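Local coordinates for protein putative methylthioribose-1-phosphate isomerase (Archaeoglobus fulgidus, PDB 1T5O) that probably catalyses the interconversion of 5-methylthioribose 1-phosphate and 5-methylthioribulose 1-phosphate, an isomerisation of methionine biosynthesis, at residues A[183-188]-A[207-212]; A[236-241]-A[273-278]. All coordinates share one frame; numbering follows the deposited sequence.

Interaction 1. Residues A[183-188]-A[207-212]; sequences VIACET and IDVTLI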
loop_
_atom_site.group_PDB
_atom_site.type_symbol
_atom_site.label_atom_id
_atom_site.label_comp_id
_atom_site.label_asym_id
_atom_site.label_seq_id
_atom_site.Cartn_x
_atom_site.Cartn_y
_atom_site.Cartn_z
ATOM N N VAL A 183 11.210 -6.445 14.605
ATOM C CA VAL A 183 10.927 -6.373 13.174
ATOM C C VAL A 183 9.851 -5.359 12.830
ATOM O O VAL A 183 8.889 -5.191 13.583
ATOM C CB VAL A 183 10.458 -7.763 12.658
ATOM C CG1 VAL A 183 9.979 -7.688 11.190
ATOM C CG2 VAL A 183 11.606 -8.779 12.813
ATOM N N ILE A 184 10.036 -4.661 11.712
ATOM C CA ILE A 184 8.995 -3.776 11.238
ATOM C C ILE A 184 8.560 -4.459 9.943
ATOM O O ILE A 184 9.361 -4.646 9.039
ATOM C CB ILE A 184 9.502 -2.370 10.972
ATOM C CG1 ILE A 184 9.808 -1.687 12.316
ATOM C CG2 ILE A 184 8.435 -1.572 10.160
ATOM C CD1 ILE A 184 10.416 -0.302 12.175
ATOM N N ALA A 185 7.285 -4.815 9.848
ATOM C CA ALA A 185 6.774 -5.514 8.671
ATOM C C ALA A 185 5.819 -4.687 7.821
ATOM O O ALA A 185 4.840 -4.139 8.338
ATOM C CB ALA A 185 6.060 -6.801 9.111
ATOM N N CYS A 186 6.093 -4.605 6.521
ATOM C CA CYS A 186 5.204 -3.897 5.594
ATOM C C CYS A 186 4.015 -4.791 5.293
ATOM O O CYS A 186 4.206 -5.979 5.028
ATOM C CB CYS A 186 5.954 -3.578 4.302
ATOM S SG CYS A 186 7.194 -2.338 4.626
ATOM N N GLU A 187 2.799 -4.230 5.305
ATOM C CA GLU A 187 1.603 -5.040 5.097
ATOM C C GLU A 187 1.663 -5.818 3.795
ATOM O O GLU A 187 1.132 -6.914 3.716
ATOM C CB GLU A 187 0.323 -4.189 5.175
ATOM C CG GLU A 187 0.026 -3.371 3.938
ATOM C CD GLU A 187 -1.302 -2.611 4.034
ATOM O OE1 GLU A 187 -2.256 -3.117 4.676
ATOM O OE2 GLU A 187 -1.395 -1.512 3.438
ATOM N N THR A 188 2.342 -5.248 2.799
ATOM C CA THR A 188 2.543 -5.861 1.487
ATOM C C THR A 188 1.267 -6.005 0.636
ATOM O O THR A 188 0.718 -7.096 0.487
ATOM C CB THR A 188 3.249 -7.263 1.618
ATOM O OG1 THR A 188 4.405 -7.133 2.459
ATOM C CG2 THR A 188 3.695 -7.790 0.226
ATOM N N ILE A 207 8.563 -12.910 18.612
ATOM C CA ILE A 207 9.489 -11.915 18.079
ATOM C C ILE A 207 8.731 -10.597 17.909
ATOM O O ILE A 207 7.663 -10.584 17.300
ATOM C CB ILE A 207 10.065 -12.403 16.742
ATOM C CG1 ILE A 207 10.825 -13.719 17.013
ATOM C CG2 ILE A 207 10.952 -11.335 16.131
ATOM C CD1 ILE A 207 11.578 -14.310 15.840
ATOM N N ASP A 208 9.263 -9.509 18.472
ATOM C CA ASP A 208 8.601 -8.197 18.380
ATOM C C ASP A 208 8.422 -7.785 16.917
ATOM O O ASP A 208 9.352 -7.896 16.114
ATOM C CB ASP A 208 9.408 -7.109 19.084
ATOM C CG ASP A 208 9.423 -7.267 20.594
ATOM O OD1 ASP A 208 10.181 -6.523 21.265
ATOM O OD2 ASP A 208 8.679 -8.126 21.118
ATOM N N VAL A 209 7.223 -7.338 16.585
ATOM C CA VAL A 209 6.913 -6.889 15.231
ATOM C C VAL A 209 5.904 -5.739 15.271
ATOM O O VAL A 209 4.941 -5.746 16.060
ATOM C CB VAL A 209 6.343 -8.047 14.342
ATOM C CG1 VAL A 209 4.997 -8.542 14.910
ATOM C CG2 VAL A 209 6.163 -7.554 12.857
ATOM N N THR A 210 6.157 -4.738 14.432
ATOM C CA THR A 210 5.275 -3.588 14.287
ATOM C C THR A 210 4.867 -3.560 12.802
ATOM O O THR A 210 5.714 -3.678 11.910
ATOM C CB THR A 210 5.995 -2.276 14.679
ATOM O OG1 THR A 210 6.476 -2.405 16.015
ATOM C CG2 THR A 210 5.041 -1.082 14.619
ATOM N N LEU A 211 3.569 -3.410 12.573
ATOM C CA LEU A 211 2.934 -3.415 11.246
ATOM C C LEU A 211 2.783 -2.001 10.726
ATOM O O LEU A 211 2.312 -1.118 11.445
ATOM C CB LEU A 211 1.532 -4.020 11.373
ATOM C CG LEU A 211 0.809 -4.836 10.286
ATOM C CD1 LEU A 211 -0.656 -4.584 10.390
ATOM C CD2 LEU A 211 1.308 -4.538 8.903
ATOM N N ILE A 212 3.176 -1.787 9.471
ATOM C CA ILE A 212 3.061 -0.462 8.836
ATOM C C ILE A 212 2.603 -0.694 7.431
ATOM O O ILE A 212 2.640 -1.826 6.951
ATOM C CB ILE A 212 4.421 0.285 8.713
ATOM C CG1 ILE A 212 5.443 -0.536 7.886
ATOM C CG2 ILE A 212 4.975 0.568 10.071
ATOM C CD1 ILE A 212 6.729 0.270 7.560
HETATM O O HOH W 1 8.842 -3.773 16.099
#
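Two strands running the same way, 183-186 and 208-212, exchange backbone hydrogen bonds in the stagger expected of a parallel pair. Val183 and Ala185 turn both N and O to the second strand; Glu187 adds its N alone. Val183 N gives its hydrogen to Asp208 O at 2.8 Å, from above that carbonyl's plane, whereas Thr210 N meets Val183 O within the plane. Ala185 N then reaches Thr210 O at 2.8 Å, nearly along the C=O axis, and Ala185 O takes Ile212 N at 3.1 Å. Just past the strand end, Glu187 N closes the series on Ile212 O. Val183 O is gripped further: a water donates to it and also bonds Thr210 OG1, while the CA of Val209 lies 3.1 Å from Val183 O in a CA-H...O contact. Ile184 turns its backbone to strand 149-152 instead, bonding Val150 and Thr152. The pair belongs to a beta-alpha-beta unit of the Rossmann-like domain, with helix 193-204 as the crossover; Val183, Val209 and Leu211 lie on the face that this helix covers. There Val209 CG2, anti to its backbone N, comes within 3.8 Å of Ala185 CB. On the other face Ile212 holds CG1 in the crowded position between N and carbonyl carbon (chi1 59°), which brings CD1 to 3.6 Å from Ile184 CG2 and also against Cys186 SG. Thr188 OG1 donates to Cys186 O and also bonds the N of Cys154, the predicted transition-state stabiliser. Asn192, Thr213 and a salt bridge to Arg189 of the second subunit hold the Glu187 carboxylate.

Interaction 2. Residues A[236-241]-A[273-278]; sequences IVRDAV and ERTAKD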
loop_
_atom_site.group_PDB
_atom_site.type_symbol
_atom_site.label_atom_id
_atom_site.label_comp_id
_atom_site.label_asym_id
_atom_site.label_seq_id
_atom_site.Cartn_x
_atom_site.Cartn_y
_atom_site.Cartn_z
ATOM N N ILE A 236 16.849 -14.701 -8.685
ATOM C CA ILE A 236 17.980 -13.793 -8.774
ATOM C C ILE A 236 18.750 -14.020 -10.067
ATOM O O ILE A 236 19.273 -15.110 -10.301
ATOM C CB ILE A 236 18.912 -13.967 -7.565
ATOM C CG1 ILE A 236 18.105 -13.698 -6.266
ATOM C CG2 ILE A 236 20.128 -12.999 -7.711
ATOM C CD1 ILE A 236 18.838 -13.920 -4.952
ATOM N N VAL A 237 18.790 -12.987 -10.912
ATOM C CA VAL A 237 19.496 -13.054 -12.191
ATOM C C VAL A 237 20.751 -12.190 -12.076
ATOM O O VAL A 237 20.967 -11.553 -11.041
ATOM C CB VAL A 237 18.578 -12.614 -13.368
ATOM C CG1 VAL A 237 17.390 -13.587 -13.464
ATOM C CG2 VAL A 237 18.095 -11.158 -13.180
ATOM N N ARG A 238 21.572 -12.146 -13.124
ATOM C CA ARG A 238 22.836 -11.436 -13.032
ATOM C C ARG A 238 22.825 -9.967 -12.722
ATOM O O ARG A 238 23.823 -9.453 -12.217
ATOM C CB ARG A 238 23.692 -11.683 -14.279
ATOM C CG ARG A 238 24.083 -13.143 -14.419
ATOM C CD ARG A 238 25.380 -13.322 -15.185
ATOM N NE ARG A 238 25.397 -12.605 -16.445
ATOM C CZ ARG A 238 24.776 -12.994 -17.551
ATOM N NH1 ARG A 238 24.066 -14.118 -17.570
ATOM N NH2 ARG A 238 24.879 -12.260 -18.649
ATOM N N ASP A 239 21.733 -9.279 -13.027
ATOM C CA ASP A 239 21.662 -7.852 -12.732
ATOM C C ASP A 239 20.501 -7.489 -11.831
ATOM O O ASP A 239 20.215 -6.303 -11.641
ATOM C CB ASP A 239 21.556 -7.050 -14.029
ATOM C CG ASP A 239 20.398 -7.516 -14.932
ATOM O OD1 ASP A 239 20.144 -6.840 -15.940
ATOM O OD2 ASP A 239 19.749 -8.554 -14.659
ATOM N N ALA A 240 19.808 -8.471 -11.261
ATOM C CA ALA A 240 18.669 -8.084 -10.423
ATOM C C ALA A 240 18.039 -9.146 -9.565
ATOM O O ALA A 240 18.156 -10.325 -9.830
ATOM C CB ALA A 240 17.563 -7.457 -11.302
ATOM N N VAL A 241 17.347 -8.684 -8.528
ATOM C CA VAL A 241 16.617 -9.574 -7.645
ATOM C C VAL A 241 15.126 -9.383 -7.914
ATOM O O VAL A 241 14.610 -8.280 -7.753
ATOM C CB VAL A 241 16.895 -9.253 -6.154
ATOM C CG1 VAL A 241 15.995 -10.090 -5.277
ATOM C CG2 VAL A 241 18.383 -9.574 -5.814
ATOM N N GLU A 273 22.210 -17.723 -15.554
ATOM C CA GLU A 273 22.416 -17.662 -16.996
ATOM C C GLU A 273 21.597 -16.485 -17.574
ATOM O O GLU A 273 21.824 -16.033 -18.686
ATOM C CB GLU A 273 21.941 -18.961 -17.653
ATOM C CG GLU A 273 22.782 -20.187 -17.283
ATOM C CD GLU A 273 24.192 -20.140 -17.858
ATOM O OE1 GLU A 273 24.538 -19.169 -18.568
ATOM O OE2 GLU A 273 24.963 -21.086 -17.599
ATOM N N ARG A 274 20.645 -15.991 -16.798
ATOM C CA ARG A 274 19.770 -14.924 -17.276
ATOM C C ARG A 274 20.096 -13.531 -16.735
ATOM O O ARG A 274 20.874 -13.377 -15.783
ATOM C CB ARG A 274 18.329 -15.255 -16.864
ATOM C CG ARG A 274 17.813 -16.689 -17.187
ATOM C CD ARG A 274 17.228 -16.822 -18.612
ATOM N NE ARG A 274 18.278 -16.936 -19.623
ATOM C CZ ARG A 274 19.030 -18.016 -19.824
ATOM N NH1 ARG A 274 18.867 -19.110 -19.085
ATOM N NH2 ARG A 274 19.939 -18.011 -20.794
ATOM N N THR A 275 19.481 -12.526 -17.368
ATOM C CA THR A 275 19.545 -11.137 -16.924
ATOM C C THR A 275 18.084 -10.699 -16.856
ATOM O O THR A 275 17.181 -11.420 -17.314
ATOM C CB THR A 275 20.339 -10.206 -17.856
ATOM O OG1 THR A 275 19.820 -10.276 -19.187
ATOM C CG2 THR A 275 21.808 -10.572 -17.819
ATOM N N ALA A 276 17.839 -9.532 -16.265
ATOM C CA ALA A 276 16.483 -9.067 -16.087
ATOM C C ALA A 276 15.707 -8.985 -17.370
ATOM O O ALA A 276 14.529 -9.225 -17.360
ATOM C CB ALA A 276 16.464 -7.694 -15.350
ATOM N N LYS A 277 16.366 -8.663 -18.481
ATOM C CA LYS A 277 15.655 -8.553 -19.745
ATOM C C LYS A 277 15.026 -9.888 -20.201
ATOM O O LYS A 277 14.085 -9.896 -20.985
ATOM C CB LYS A 277 16.594 -7.996 -20.831
ATOM C CG LYS A 277 17.439 -9.047 -21.537
ATOM C CD LYS A 277 18.335 -8.409 -22.581
ATOM C CE LYS A 277 18.799 -9.410 -23.635
ATOM N NZ LYS A 277 17.668 -9.959 -24.465
ATOM N N ASP A 278 15.498 -11.011 -19.674
ATOM C CA ASP A 278 14.939 -12.309 -20.077
ATOM C C ASP A 278 13.655 -12.672 -19.345
ATOM O O ASP A 278 12.930 -13.593 -19.748
ATOM C CB ASP A 278 15.935 -13.435 -19.787
ATOM C CG ASP A 278 17.213 -13.303 -20.550
ATOM O OD1 ASP A 278 18.260 -13.593 -19.950
ATOM O OD2 ASP A 278 17.168 -12.940 -21.745
HETATM O O HOH W 2 22.866 -13.918 -20.257
HETATM O O HOH W 3 18.630 -7.072 -18.180
#
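A tight hairpin turn and a loop meet here through one main-chain bond, a carboxylate, a guanidinium and a few small apolar groups. The one main-chain to main-chain bond across the contact, Arg238 N to Arg274 O, is nearly straight (3.0 Å, 175° at the hydrogen). It lies at the start of the type I beta turn Val237-Ala240; the turn's own bond, Ala240 N to Val237 O, is weak, and the stronger Val237 N to Ala240 O bond holds the hairpin ends together.

Side chains add one good bond, from Asp239, and one weak one, from Arg238. Asp239, its CG in the crowded position (chi1 54°), directs the syn lone pair of OD2 at Ala276 N, 2.7 Å away, where the 3-10 segment 276-278 begins. Its OD1 takes a water that accepts from Lys277 N, so one carboxylate serves two successive amides. Arg238 bends at chi3 (-51°), and the Thr275 methyl CG2 lies over one guanidinium face, offset toward its rim, 3.6 Å from Arg238 NH2. Arg238 NH1 donates weakly to Glu273 O, a water bridges the same two atoms, and NH1 also bonds Trp272 O. Within the loop, Asp278 OD1 accepts from Thr275 N at 3.0 Å.

Val237 leans on the loop's backbone, CB 3.4 Å from Arg274 O and CG2 3.5 Å from Ala276 N; the methyls of Ala240 and Ala276 meet at 4.2 Å.

The hairpin joins strands 235-237 and 240-244, near the predicted proton donor Asp234 and predicted substrate-binding Asn243, side chains about 10 Å from those of Val237 and Ala240 respectively. The loop, whose earlier residues Thr269 and Asp271 bond Ile236's backbone, lies against the turn, and Phe242 touches Val237 and Ala276.

How the interactions relate
Interaction 1 is a largely buried pairing inside the main, mostly parallel sheet, whereas interaction 2 is only partly buried and joins the separate antiparallel sheet to an irregular loop. The two share no element, do not touch, and have centres about 29 Å apart, although both lie within the same family region. Their chemistry follows their surroundings. In 183-188 with 207-212, a repeating backbone ladder dominates and mainly apolar side chains line both faces; at 236-241 with 273-278, where no regular ladder exists, Arg and Asp side chains and waters supply much of the bonding. The second subunit reaches only the first contact, where it continues the sheet.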